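Local coordinates for protein putative Acetyltransferase (Lactobacillus plantarum WCFS1, PDB 3EFA) that is a putative N-acetyltransferase of the GNAT family, which probably transfers an acetyl group from acetyl-CoA to an acceptor not yet identified, at residues E28-S33 with H111-A116; E37-D42 with F74-T79; V50-L53 with L57-T60; A95-A100 with M142-L147. All coordinates share one frame; numbering follows the deposited sequence.

Contact 1: residues E28-S33 with H111-A116; sequences EERGIS and HGELTA
Arg30 and Glu113 meet through a salt bridge that spans a wide separation. Their CA atoms are 13.8 Å apart, yet they are the closest CA pair of the two segments. The side chains do all the touching. They reach out from opposite directions, and each buries about the same small area. Arg30 NH2 donates to Glu113 OE1 at 2.9 Å, with an N-H...O angle of 163°. The oxygen sits in the guanidinium plane, at its edge. On the acid, the donor arrives on the syn side of OE1, somewhat out of the carboxylate plane. The two flat groups are turned 43° against each other. One N-H makes the bond; Glu113 OE2 stands off at 3.5 Å from the same NH2.

Arg30 follows directly on helix 12-29, and Glu113 closes strand 107-113. In the GNAT fold the central sheet splays open beside this strand, between it and strand 71-79. The salt bridge ties the end of helix 12-29 to the end of strand 107-113, on the far side of that split. A glycerol molecule, probably from the crystallisation liquor, lies about 4 Å from the Glu113 side chain.

Both side chains lie at the surface. The Arg30 chain bends at its third torsion (chi3 58°), which swings the guanidinium round to meet the acid. Glu113 instead runs out extended beyond CG. The 3-10 segment 114-116 starts right after Glu113, and Ala116 N bonds back to Glu113 O at 2.9 Å.

Contact 2: residues E37-D42 with F74-T79; sequences EFDVKD and FGRVCT. With FMT (formic acid), chain C.
Arg76 marks the break in strand 71-79, the strand that in GNAT proteins carries a bulge and splays from its neighbour, and its side chain holds the end of helix 34-37 through Glu37. Its guanidinium grips Glu37 O side-on with two nitrogens. NE and NH2 each donate over 3.1 Å to Glu37 O, and this oxygen lies at the edge of the group, in its plane. Only the NE bond falls on a carbonyl lone pair; NH2 comes from above the carbonyl plane.

The Glu37 carboxylate passes alongside the arginine. Its OE2 lies 3.3 Å from Arg76 CD and forms a longer salt bridge to NE, at 3.4 Å. Arg22 of helix 12-29 is the stronger partner of this carboxylate. Asp39 OD2 is 3.4 Å from Arg76 NH2, well out of the guanidinium plane, an attraction of charges alone; the acid's stronger partner is Arg63.

Farther along the strand, a formic acid molecule, probably from the crystallisation liquor, lies near Thr79 OG1. It is bonded by Gly85 N and Gly89 N, from the loop and the first turn of helix 88-102, where GNAT enzymes usually hold the pyrophosphate of acetyl-CoA.

Contact 3: residues V50-L53 with L57-T60; sequences VLYL and LPIT
Tyr52 lies across Pro58 on one face of a beta hairpin, and its side chain can be followed outward. CB starts 4.1 Å from Leu57 O. CD1 comes to 3.8 Å from Pro58 N. CE1 then reaches Pro58 CB, also at 3.8 Å. The ring crosses the proline obliquely. Val50 CG1 lies over one ring face, offset toward the rim, and touches Pro58 CB too. At the tip, the OH bonds to Asn14 OD1. Tyr52 CG stands beside the backbone N (chi1 -61°), and this turns the ring back along the strand toward Val50.

Three backbone bonds join the two segments. Leu51 N donates to Thr60 O at 3.0 Å, Ile59 N to Leu51 O at 2.9 Å, and Leu53 N to Leu57 O at 3.1 Å. The pairing shifts by one residue between Leu51 and Tyr52. Ile59 is the extra residue of this antiparallel beta bulge. Its side chain still packs: CG1 meets Leu51 CD2 at 3.8 Å and CD1 meets Leu53 CG at 3.9 Å.

On the Leu51 face, Thr60 CG2 lies against Leu51 CB, while the polar end of Thr60 turns to Thr79 of strand 71-79. Helix 88-102 covers this side through Trp88 and Leu92. Helix 12-29 covers the Tyr52 face, with Ala17 against Val50, Tyr52 and Pro58. Strand 5-9 pairs with the outer edge of strand 48-52, and strand 71-79 with the far edge of strand 57-66.

Contact 4: residues A95-A100 with M142-L147; sequences AAEEWA and MHKQLL. With FMT (formic acid), chain D.
Glu97 leads the contact from helix 88-102, aimed at Lys144 and Leu146 of the C-terminal segment. Its CG rests on Leu146 CD2 at 3.8 Å. Beyond CG the chain runs on extended (chi2 177°) and carries the carboxylate past the leucine to the lysine. Glu97 OE1 accepts a bond from Lys144 NZ at 2.9 Å, within a salt bridge. The ammonium comes from the syn side of OE1, 16° out of the carboxylate plane. The two side chains cross at about a right angle. Lys144 CD and CE also pass near the carboxylate, with CE 3.7 Å from OE1.

Both ends of the bridge have a second partner. Glu97 OE2 bonds to Tyr125 OH, and Lys144 NZ to Cys123 O. Lys144 is fully extended, which carries NZ from the strand to the helix.

One turn of the helix later, Ala100 is buried. Its CB meets Leu146 CD1 at 4.4 Å, a loose touch. The two methyls of Leu146 thus divide their contacts, CD2 to Glu97 and CD1 to Ala100.

Next to Lys144, on the strand backbone, Gln145 N donates to O1 of a formic acid molecule at 3.0 Å and 172°. Arg126 NH1 binds the same molecule, which is probably from the crystallisation liquor. Strand 139-145 pairs with strand 107-113, and helix 88-102 connects that strand to the parallel strand 71-79. This is the beta-alpha-beta crossover of the GNAT fold, its helix here packed against the end of the next strand in the sheet.

All four contacts reach the same mixed sheet. Contacts 2 and 3 join directly: Thr60 OG1 probably bonds to Thr79 OG1 at 2.7 Å and to Cys78 O at 3.0 Å. Contacts 2 and 4 meet in the core, where Phe74 CE1 lies 3.7 Å from Ala96 CB. Contacts 1 and 2 have centres about 11 Å apart, and their strands 107-113 and 71-79 are neighbours. Glycerol lies near Glu37 in contact 2 and near Glu113 in contact 1; such molecules often mark pockets, but none is established here. The formic acid by Thr79 probably marks part of the acetyl-CoA site. Contacts 1 and 4 lie on opposite sides of the chain's centre, their centres about 22 Å apart.

Contact 1: residues E28-S33 with H111-A116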
loop_
_atom_site.group_PDB
_atom_site.type_symbol
_atom_site.label_atom_id
_atom_site.label_comp_id
_atom_site.label_asym_id
_atom_site.label_seq_id
_atom_site.Cartn_x
_atom_site.Cartn_y
_atom_site.Cartn_z
ATOM N N GLU A 28 9.825 22.830 13.844
ATOM C CA GLU A 28 9.969 24.285 13.899
ATOM C C GLU A 28 9.657 25.006 12.584
ATOM O O GLU A 28 8.912 25.986 12.565
ATOM C CB GLU A 28 11.351 24.669 14.442
ATOM C CG GLU A 28 11.479 24.357 15.944
ATOM C CD GLU A 28 12.863 24.630 16.514
ATOM O OE1 GLU A 28 13.260 23.907 17.447
ATOM O OE2 GLU A 28 13.546 25.563 16.047
ATOM N N GLU A 29 10.223 24.515 11.490
ATOM C CA GLU A 29 10.065 25.164 10.201
ATOM C C GLU A 29 8.662 24.956 9.616
ATOM O O GLU A 29 8.096 25.871 9.016
ATOM C CB GLU A 29 11.132 24.669 9.216
ATOM C CG GLU A 29 10.906 25.113 7.773
ATOM C CD GLU A 29 11.939 24.539 6.816
ATOM O OE1 GLU A 29 12.951 23.980 7.291
ATOM O OE2 GLU A 29 11.743 24.646 5.588
ATOM N N ARG A 30 8.101 23.765 9.805
ATOM C CA ARG A 30 6.837 23.416 9.159
ATOM C C ARG A 30 5.647 23.258 10.106
ATOM O O ARG A 30 4.542 22.977 9.663
ATOM C CB ARG A 30 7.013 22.172 8.286
ATOM C CG ARG A 30 7.895 22.436 7.077
ATOM C CD ARG A 30 8.406 21.157 6.464
ATOM N NE ARG A 30 7.315 20.284 6.061
ATOM C CZ ARG A 30 7.483 19.154 5.383
ATOM N NH1 ARG A 30 8.704 18.765 5.032
ATOM N NH2 ARG A 30 6.428 18.416 5.058
ATOM N N GLY A 31 5.880 23.432 11.403
ATOM C CA GLY A 31 4.799 23.502 12.370
ATOM C C GLY A 31 4.070 22.214 12.715
ATOM O O GLY A 31 2.954 22.250 13.230
ATOM N N ILE A 32 4.683 21.069 12.447
ATOM C CA ILE A 32 4.090 19.817 12.893
ATOM C C ILE A 32 4.293 19.624 14.405
ATOM O O ILE A 32 5.347 19.973 14.973
ATOM C CB ILE A 32 4.643 18.616 12.110
ATOM C CG1 ILE A 32 4.297 18.764 10.624
ATOM C CG2 ILE A 32 4.092 17.299 12.672
ATOM C CD1 ILE A 32 5.219 17.986 9.693
ATOM N N SER A 33 3.261 19.089 15.050
ATOM C CA SER A 33 3.295 18.787 16.478
ATOM C C SER A 33 4.421 17.790 16.827
ATOM O O SER A 33 4.605 16.777 16.141
ATOM C CB SER A 33 1.923 18.253 16.914
ATOM O OG SER A 33 1.942 17.791 18.247
ATOM N N HIS A 111 6.366 6.047 1.871
ATOM C CA HIS A 111 5.047 6.701 1.985
ATOM C C HIS A 111 5.261 8.210 1.811
ATOM O O HIS A 111 5.373 8.939 2.786
ATOM C CB HIS A 111 4.351 6.418 3.339
ATOM C CG HIS A 111 3.894 4.999 3.519
ATOM N ND1 HIS A 111 3.160 4.589 4.614
ATOM C CD2 HIS A 111 4.053 3.897 2.742
ATOM C CE1 HIS A 111 2.897 3.296 4.508
ATOM N NE2 HIS A 111 3.423 2.853 3.380
ATOM N N GLY A 112 5.319 8.683 0.573
ATOM C CA GLY A 112 5.726 10.056 0.323
ATOM C C GLY A 112 4.599 11.063 0.174
ATOM O O GLY A 112 3.435 10.703 -0.037
ATOM N N GLU A 113 4.952 12.340 0.290
ATOM C CA GLU A 113 4.000 13.419 0.056
ATOM C C GLU A 113 3.716 13.446 -1.432
ATOM O O GLU A 113 4.601 13.146 -2.230
ATOM C CB GLU A 113 4.563 14.767 0.553
ATOM C CG GLU A 113 4.900 14.768 2.049
ATOM C CD GLU A 113 5.355 16.132 2.576
ATOM O OE1 GLU A 113 6.387 16.184 3.286
ATOM O OE2 GLU A 113 4.680 17.149 2.293
ATOM N N LEU A 114 2.487 13.779 -1.813
ATOM C CA LEU A 114 2.124 13.760 -3.234
ATOM C C LEU A 114 3.101 14.576 -4.092
ATOM O O LEU A 114 3.474 14.158 -5.189
ATOM C CB LEU A 114 0.689 14.244 -3.453
ATOM C CG LEU A 114 0.212 14.118 -4.904
ATOM C CD1 LEU A 114 0.373 12.691 -5.409
ATOM C CD2 LEU A 114 -1.228 14.584 -5.059
ATOM N N THR A 115 3.521 15.727 -3.574
ATOM C CA THR A 115 4.427 16.620 -4.293
ATOM C C THR A 115 5.796 16.014 -4.636
ATOM O O THR A 115 6.518 16.542 -5.481
ATOM C CB THR A 115 4.639 17.940 -3.521
ATOM O OG1 THR A 115 5.744 18.649 -4.089
ATOM C CG2 THR A 115 4.930 17.670 -2.050
ATOM N N ALA A 116 6.151 14.907 -3.995
ATOM C CA ALA A 116 7.446 14.272 -4.254
ATOM C C ALA A 116 7.372 13.089 -5.230
ATOM O O ALA A 116 8.371 12.412 -5.466
ATOM C CB ALA A 116 8.097 13.841 -2.936
#

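Contact 2: residues E37-D42 with F74-T79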
loop_
_atom_site.group_PDB
_atom_site.type_symbol
_atom_site.label_atom_id
_atom_site.label_comp_id
_atom_site.label_asym_id
_atom_site.label_seq_id
_atom_site.Cartn_x
_atom_site.Cartn_y
_atom_site.Cartn_z
ATOM N N GLU A 37 5.625 14.128 15.235
ATOM C CA GLU A 37 6.905 13.823 14.580
ATOM C C GLU A 37 7.670 12.688 15.273
ATOM O O GLU A 37 8.128 11.749 14.610
ATOM C CB GLU A 37 7.806 15.060 14.498
ATOM C CG GLU A 37 9.207 14.764 13.964
ATOM C CD GLU A 37 9.172 14.163 12.556
ATOM O OE1 GLU A 37 8.199 14.454 11.827
ATOM O OE2 GLU A 37 10.106 13.406 12.180
ATOM N N PHE A 38 7.809 12.789 16.597
ATOM C CA PHE A 38 8.534 11.793 17.373
ATOM C C PHE A 38 7.555 10.795 17.973
ATOM O O PHE A 38 6.614 11.176 18.671
ATOM C CB PHE A 38 9.452 12.477 18.418
ATOM C CG PHE A 38 10.410 13.458 17.790
ATOM C CD1 PHE A 38 11.556 12.997 17.129
ATOM C CD2 PHE A 38 10.123 14.824 17.772
ATOM C CE1 PHE A 38 12.433 13.892 16.492
ATOM C CE2 PHE A 38 10.978 15.728 17.143
ATOM C CZ PHE A 38 12.140 15.267 16.499
ATOM N N ASP A 39 7.769 9.518 17.668
ATOM C CA ASP A 39 6.730 8.512 17.897
ATOM C C ASP A 39 7.272 7.287 18.600
ATOM O O ASP A 39 8.471 7.213 18.930
ATOM C CB ASP A 39 6.042 8.104 16.570
ATOM C CG ASP A 39 6.955 7.269 15.643
ATOM O OD1 ASP A 39 8.112 6.949 16.008
ATOM O OD2 ASP A 39 6.509 6.916 14.528
ATOM N N VAL A 40 6.387 6.315 18.791
ATOM C CA VAL A 40 6.711 5.088 19.505
ATOM C C VAL A 40 7.855 4.256 18.878
ATOM O O VAL A 40 8.497 3.478 19.577
ATOM C CB VAL A 40 5.457 4.227 19.716
ATOM C CG1 VAL A 40 5.036 3.540 18.396
ATOM C CG2 VAL A 40 5.691 3.221 20.829
ATOM N N LYS A 41 8.127 4.425 17.583
ATOM C CA LYS A 41 9.270 3.741 16.959
ATOM C C LYS A 41 10.645 4.353 17.313
ATOM O O LYS A 41 11.694 3.741 17.060
ATOM C CB LYS A 41 9.126 3.686 15.435
ATOM C CG LYS A 41 7.839 3.079 14.939
ATOM C CD LYS A 41 7.754 1.590 15.230
ATOM C CE LYS A 41 6.407 1.032 14.763
ATOM N NZ LYS A 41 6.034 -0.250 15.436
ATOM N N ASP A 42 10.650 5.558 17.870
ATOM C CA ASP A 42 11.928 6.189 18.218
ATOM C C ASP A 42 12.448 5.683 19.555
ATOM O O ASP A 42 12.255 6.340 20.570
ATOM C CB ASP A 42 11.800 7.713 18.258
ATOM C CG ASP A 42 11.659 8.318 16.877
ATOM O OD1 ASP A 42 12.521 8.026 16.020
ATOM O OD2 ASP A 42 10.700 9.090 16.653
ATOM N N PHE A 74 11.803 3.303 4.124
ATOM C CA PHE A 74 12.647 4.442 4.485
ATOM C C PHE A 74 11.757 5.627 4.895
ATOM O O PHE A 74 10.967 6.112 4.080
ATOM C CB PHE A 74 13.515 4.865 3.300
ATOM C CG PHE A 74 14.303 3.740 2.668
ATOM C CD1 PHE A 74 15.463 3.248 3.276
ATOM C CD2 PHE A 74 13.901 3.192 1.446
ATOM C CE1 PHE A 74 16.205 2.222 2.687
ATOM C CE2 PHE A 74 14.631 2.161 0.844
ATOM C CZ PHE A 74 15.786 1.673 1.462
ATOM N N GLY A 75 11.867 6.086 6.144
ATOM C CA GLY A 75 11.033 7.182 6.624
ATOM C C GLY A 75 11.727 8.385 7.266
ATOM O O GLY A 75 12.969 8.482 7.277
ATOM N N ARG A 76 10.910 9.296 7.810
ATOM C CA ARG A 76 11.371 10.566 8.406
ATOM C C ARG A 76 12.532 11.225 7.623
ATOM O O ARG A 76 13.609 11.544 8.182
ATOM C CB ARG A 76 11.702 10.380 9.900
ATOM C CG ARG A 76 10.524 9.819 10.738
ATOM C CD ARG A 76 9.266 10.688 10.601
ATOM N NE ARG A 76 8.325 10.599 11.726
ATOM C CZ ARG A 76 7.240 9.817 11.776
ATOM N NH1 ARG A 76 6.932 8.996 10.769
ATOM N NH2 ARG A 76 6.450 9.848 12.852
ATOM N N VAL A 77 12.270 11.446 6.334
ATOM C CA VAL A 77 13.240 11.926 5.344
ATOM C C VAL A 77 13.333 13.458 5.303
ATOM O O VAL A 77 12.328 14.130 5.101
ATOM C CB VAL A 77 12.823 11.445 3.942
ATOM C CG1 VAL A 77 13.917 11.736 2.908
ATOM C CG2 VAL A 77 12.453 9.945 3.973
ATOM N N CYS A 78 14.529 14.016 5.491
ATOM C CA CYS A 78 14.678 15.477 5.466
ATOM C C CYS A 78 16.121 15.975 5.315
ATOM O O CYS A 78 17.083 15.241 5.574
ATOM C CB CYS A 78 13.994 16.129 6.685
ATOM S SG CYS A 78 14.749 15.817 8.322
ATOM N N THR A 79 16.255 17.233 4.900
ATOM C CA THR A 79 17.557 17.825 4.596
ATOM C C THR A 79 17.666 19.223 5.201
ATOM O O THR A 79 16.718 20.007 5.123
ATOM C CB THR A 79 17.767 17.931 3.063
ATOM O OG1 THR A 79 17.824 16.618 2.491
ATOM C CG2 THR A 79 19.059 18.697 2.720
HETATM C C FMT C . 17.374 17.326 -0.805
HETATM O O1 FMT C . 18.530 16.915 -0.669
HETATM O O2 FMT C . 17.082 18.463 -1.182
#

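Contact 3: residues V50-L53 with L57-T60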
loop_
_atom_site.group_PDB
_atom_site.type_symbol
_atom_site.label_atom_id
_atom_site.label_comp_id
_atom_site.label_asym_id
_atom_site.label_seq_id
_atom_site.Cartn_x
_atom_site.Cartn_y
_atom_site.Cartn_z
ATOM N N VAL A 50 22.509 8.867 8.424
ATOM C CA VAL A 50 22.892 10.283 8.420
ATOM C C VAL A 50 24.094 10.581 7.509
ATOM O O VAL A 50 25.124 9.894 7.591
ATOM C CB VAL A 50 23.193 10.800 9.875
ATOM C CG1 VAL A 50 23.571 12.288 9.879
ATOM C CG2 VAL A 50 22.022 10.555 10.799
ATOM N N LEU A 51 23.964 11.604 6.654
ATOM C CA LEU A 51 25.075 12.080 5.806
ATOM C C LEU A 51 25.750 13.338 6.386
ATOM O O LEU A 51 25.098 14.355 6.635
ATOM C CB LEU A 51 24.611 12.321 4.352
ATOM C CG LEU A 51 25.667 12.590 3.247
ATOM C CD1 LEU A 51 25.209 12.138 1.842
ATOM C CD2 LEU A 51 26.176 14.065 3.203
ATOM N N TYR A 52 27.061 13.254 6.598
ATOM C CA TYR A 52 27.861 14.341 7.193
ATOM C C TYR A 52 28.843 14.963 6.173
ATOM O O TYR A 52 29.570 14.239 5.468
ATOM C CB TYR A 52 28.694 13.796 8.360
ATOM C CG TYR A 52 27.924 13.189 9.523
ATOM C CD1 TYR A 52 27.680 13.927 10.684
ATOM C CD2 TYR A 52 27.473 11.862 9.481
ATOM C CE1 TYR A 52 26.985 13.374 11.762
ATOM C CE2 TYR A 52 26.779 11.296 10.560
ATOM C CZ TYR A 52 26.543 12.060 11.701
ATOM O OH TYR A 52 25.860 11.516 12.781
ATOM N N LEU A 53 28.878 16.290 6.083
ATOM C CA LEU A 53 29.932 16.928 5.288
ATOM C C LEU A 53 31.199 16.975 6.125
ATOM O O LEU A 53 32.299 16.721 5.636
ATOM C CB LEU A 53 29.548 18.338 4.861
ATOM C CG LEU A 53 28.518 18.445 3.745
ATOM C CD1 LEU A 53 28.519 19.859 3.196
ATOM C CD2 LEU A 53 28.825 17.443 2.642
ATOM N N LEU A 57 28.840 18.396 11.196
ATOM C CA LEU A 57 27.875 18.948 10.247
ATOM C C LEU A 57 27.009 17.899 9.522
ATOM O O LEU A 57 27.208 17.623 8.325
ATOM C CB LEU A 57 28.592 19.852 9.240
ATOM C CG LEU A 57 27.728 20.681 8.287
ATOM C CD1 LEU A 57 26.760 21.562 9.063
ATOM C CD2 LEU A 57 28.616 21.519 7.372
ATOM N N PRO A 58 26.027 17.323 10.240
ATOM C CA PRO A 58 25.069 16.453 9.541
ATOM C C PRO A 58 24.157 17.304 8.656
ATOM O O PRO A 58 23.780 18.388 9.103
ATOM C CB PRO A 58 24.272 15.818 10.684
ATOM C CG PRO A 58 24.355 16.789 11.818
ATOM C CD PRO A 58 25.655 17.567 11.648
ATOM N N ILE A 59 23.820 16.847 7.447
ATOM C CA ILE A 59 22.993 17.659 6.536
ATOM C C ILE A 59 21.722 16.994 5.973
ATOM O O ILE A 59 20.784 17.686 5.550
ATOM C CB ILE A 59 23.812 18.263 5.357
ATOM C CG1 ILE A 59 24.336 17.166 4.431
ATOM C CG2 ILE A 59 24.945 19.150 5.864
ATOM C CD1 ILE A 59 24.777 17.691 3.058
ATOM N N THR A 60 21.679 15.668 5.952
ATOM C CA THR A 60 20.478 14.983 5.497
ATOM C C THR A 60 20.337 13.639 6.232
ATOM O O THR A 60 21.343 13.077 6.691
ATOM C CB THR A 60 20.451 14.857 3.930
ATOM O OG1 THR A 60 19.153 14.435 3.488
ATOM C CG2 THR A 60 21.529 13.887 3.421
#

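Contact 4: residues A95-A100 with M142-L147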
loop_
_atom_site.group_PDB
_atom_site.type_symbol
_atom_site.label_atom_id
_atom_site.label_comp_id
_atom_site.label_asym_id
_atom_site.label_seq_id
_atom_site.Cartn_x
_atom_site.Cartn_y
_atom_site.Cartn_z
ATOM N N ALA A 95 22.648 5.122 -1.150
ATOM C CA ALA A 95 23.433 4.338 -0.186
ATOM C C ALA A 95 22.580 3.457 0.749
ATOM O O ALA A 95 22.965 2.337 1.076
ATOM C CB ALA A 95 24.394 5.231 0.606
ATOM N N ALA A 96 21.421 3.951 1.166
ATOM C CA ALA A 96 20.538 3.168 2.041
ATOM C C ALA A 96 19.956 1.920 1.354
ATOM O O ALA A 96 19.800 0.867 1.996
ATOM C CB ALA A 96 19.413 4.053 2.629
ATOM N N GLU A 97 19.644 2.033 0.059
ATOM C CA GLU A 97 19.215 0.867 -0.729
ATOM C C GLU A 97 20.271 -0.246 -0.729
ATOM O O GLU A 97 19.955 -1.415 -0.505
ATOM C CB GLU A 97 18.827 1.261 -2.171
ATOM C CG GLU A 97 17.505 2.043 -2.262
ATOM C CD GLU A 97 17.139 2.496 -3.679
ATOM O OE1 GLU A 97 17.742 2.012 -4.661
ATOM O OE2 GLU A 97 16.230 3.341 -3.809
ATOM N N GLU A 98 21.526 0.123 -0.962
ATOM C CA GLU A 98 22.630 -0.836 -0.954
ATOM C C GLU A 98 22.833 -1.478 0.444
ATOM O O GLU A 98 23.046 -2.691 0.559
ATOM C CB GLU A 98 23.910 -0.170 -1.496
ATOM C CG GLU A 98 25.218 -0.917 -1.222
ATOM C CD GLU A 98 25.304 -2.260 -1.942
ATOM O OE1 GLU A 98 24.900 -2.338 -3.123
ATOM O OE2 GLU A 98 25.784 -3.240 -1.329
ATOM N N TRP A 99 22.731 -0.667 1.496
ATOM C CA TRP A 99 22.771 -1.162 2.881
ATOM C C TRP A 99 21.656 -2.205 3.146
ATOM O O TRP A 99 21.906 -3.250 3.748
ATOM C CB TRP A 99 22.677 0.024 3.847
ATOM C CG TRP A 99 22.837 -0.293 5.328
ATOM C CD1 TRP A 99 24.002 -0.288 6.051
ATOM C CD2 TRP A 99 21.792 -0.610 6.259
ATOM N NE1 TRP A 99 23.747 -0.610 7.367
ATOM C CE2 TRP A 99 22.401 -0.811 7.523
ATOM C CE3 TRP A 99 20.401 -0.763 6.144
ATOM C CZ2 TRP A 99 21.667 -1.147 8.660
ATOM C CZ3 TRP A 99 19.669 -1.098 7.280
ATOM C CH2 TRP A 99 20.302 -1.287 8.518
ATOM N N ALA A 100 20.443 -1.928 2.672
ATOM C CA ALA A 100 19.312 -2.846 2.843
ATOM C C ALA A 100 19.444 -4.181 2.084
ATOM O O ALA A 100 19.148 -5.255 2.636
ATOM C CB ALA A 100 17.997 -2.151 2.466
HETATM N N MSE A 142 4.472 3.970 -2.445
HETATM C CA MSE A 142 5.377 3.662 -3.559
HETATM C C MSE A 142 6.308 2.474 -3.280
HETATM O O MSE A 142 6.772 2.284 -2.160
HETATM C CB MSE A 142 6.199 4.908 -3.958
HETATM C CG MSE A 142 5.348 6.173 -4.177
HETATM SE SE MSE A 142 6.278 7.749 -4.935
HETATM C CE MSE A 142 6.576 7.034 -6.738
ATOM N N HIS A 143 6.584 1.677 -4.309
ATOM C CA HIS A 143 7.509 0.556 -4.164
ATOM C C HIS A 143 8.571 0.519 -5.268
ATOM O O HIS A 143 8.419 1.126 -6.328
ATOM C CB HIS A 143 6.746 -0.781 -4.075
ATOM C CG HIS A 143 5.962 -0.938 -2.806
ATOM N ND1 HIS A 143 4.605 -0.702 -2.732
ATOM C CD2 HIS A 143 6.355 -1.260 -1.548
ATOM C CE1 HIS A 143 4.193 -0.888 -1.490
ATOM N NE2 HIS A 143 5.236 -1.223 -0.751
ATOM N N LYS A 144 9.660 -0.185 -4.993
ATOM C CA LYS A 144 10.739 -0.367 -5.951
ATOM C C LYS A 144 11.405 -1.712 -5.695
ATOM O O LYS A 144 11.658 -2.077 -4.549
ATOM C CB LYS A 144 11.781 0.751 -5.798
ATOM C CG LYS A 144 13.042 0.527 -6.629
ATOM C CD LYS A 144 14.070 1.638 -6.464
ATOM C CE LYS A 144 15.293 1.353 -7.332
ATOM N NZ LYS A 144 16.390 2.355 -7.164
ATOM N N GLN A 145 11.691 -2.453 -6.757
ATOM C CA GLN A 145 12.503 -3.660 -6.616
ATOM C C GLN A 145 13.972 -3.278 -6.450
ATOM O O GLN A 145 14.505 -2.483 -7.222
ATOM C CB GLN A 145 12.333 -4.583 -7.825
ATOM C CG GLN A 145 13.110 -5.895 -7.710
ATOM C CD GLN A 145 12.520 -7.020 -8.564
ATOM O OE1 GLN A 145 11.418 -6.896 -9.110
ATOM N NE2 GLN A 145 13.252 -8.126 -8.671
ATOM N N LEU A 146 14.621 -3.837 -5.435
ATOM C CA LEU A 146 16.037 -3.552 -5.200
ATOM C C LEU A 146 16.950 -4.590 -5.857
ATOM O O LEU A 146 16.751 -5.801 -5.708
ATOM C CB LEU A 146 16.327 -3.468 -3.704
ATOM C CG LEU A 146 15.493 -2.464 -2.905
ATOM C CD1 LEU A 146 15.914 -2.493 -1.448
ATOM C CD2 LEU A 146 15.626 -1.060 -3.480
ATOM N N LEU A 147 17.951 -4.107 -6.583
ATOM C CA LEU A 147 18.876 -4.988 -7.290
ATOM C C LEU A 147 20.323 -4.554 -7.098
ATOM O O LEU A 147 20.969 -4.969 -6.143
ATOM C CB LEU A 147 18.530 -5.043 -8.782
ATOM C CG LEU A 147 17.167 -5.658 -9.099
ATOM C CD1 LEU A 147 16.718 -5.285 -10.502
ATOM C CD2 LEU A 147 17.203 -7.173 -8.904
HETATM C C FMT D . 10.119 -0.675 -9.606
HETATM O O1 FMT D . 10.482 -1.844 -9.437
HETATM O O2 FMT D . 8.975 -0.250 -9.411
#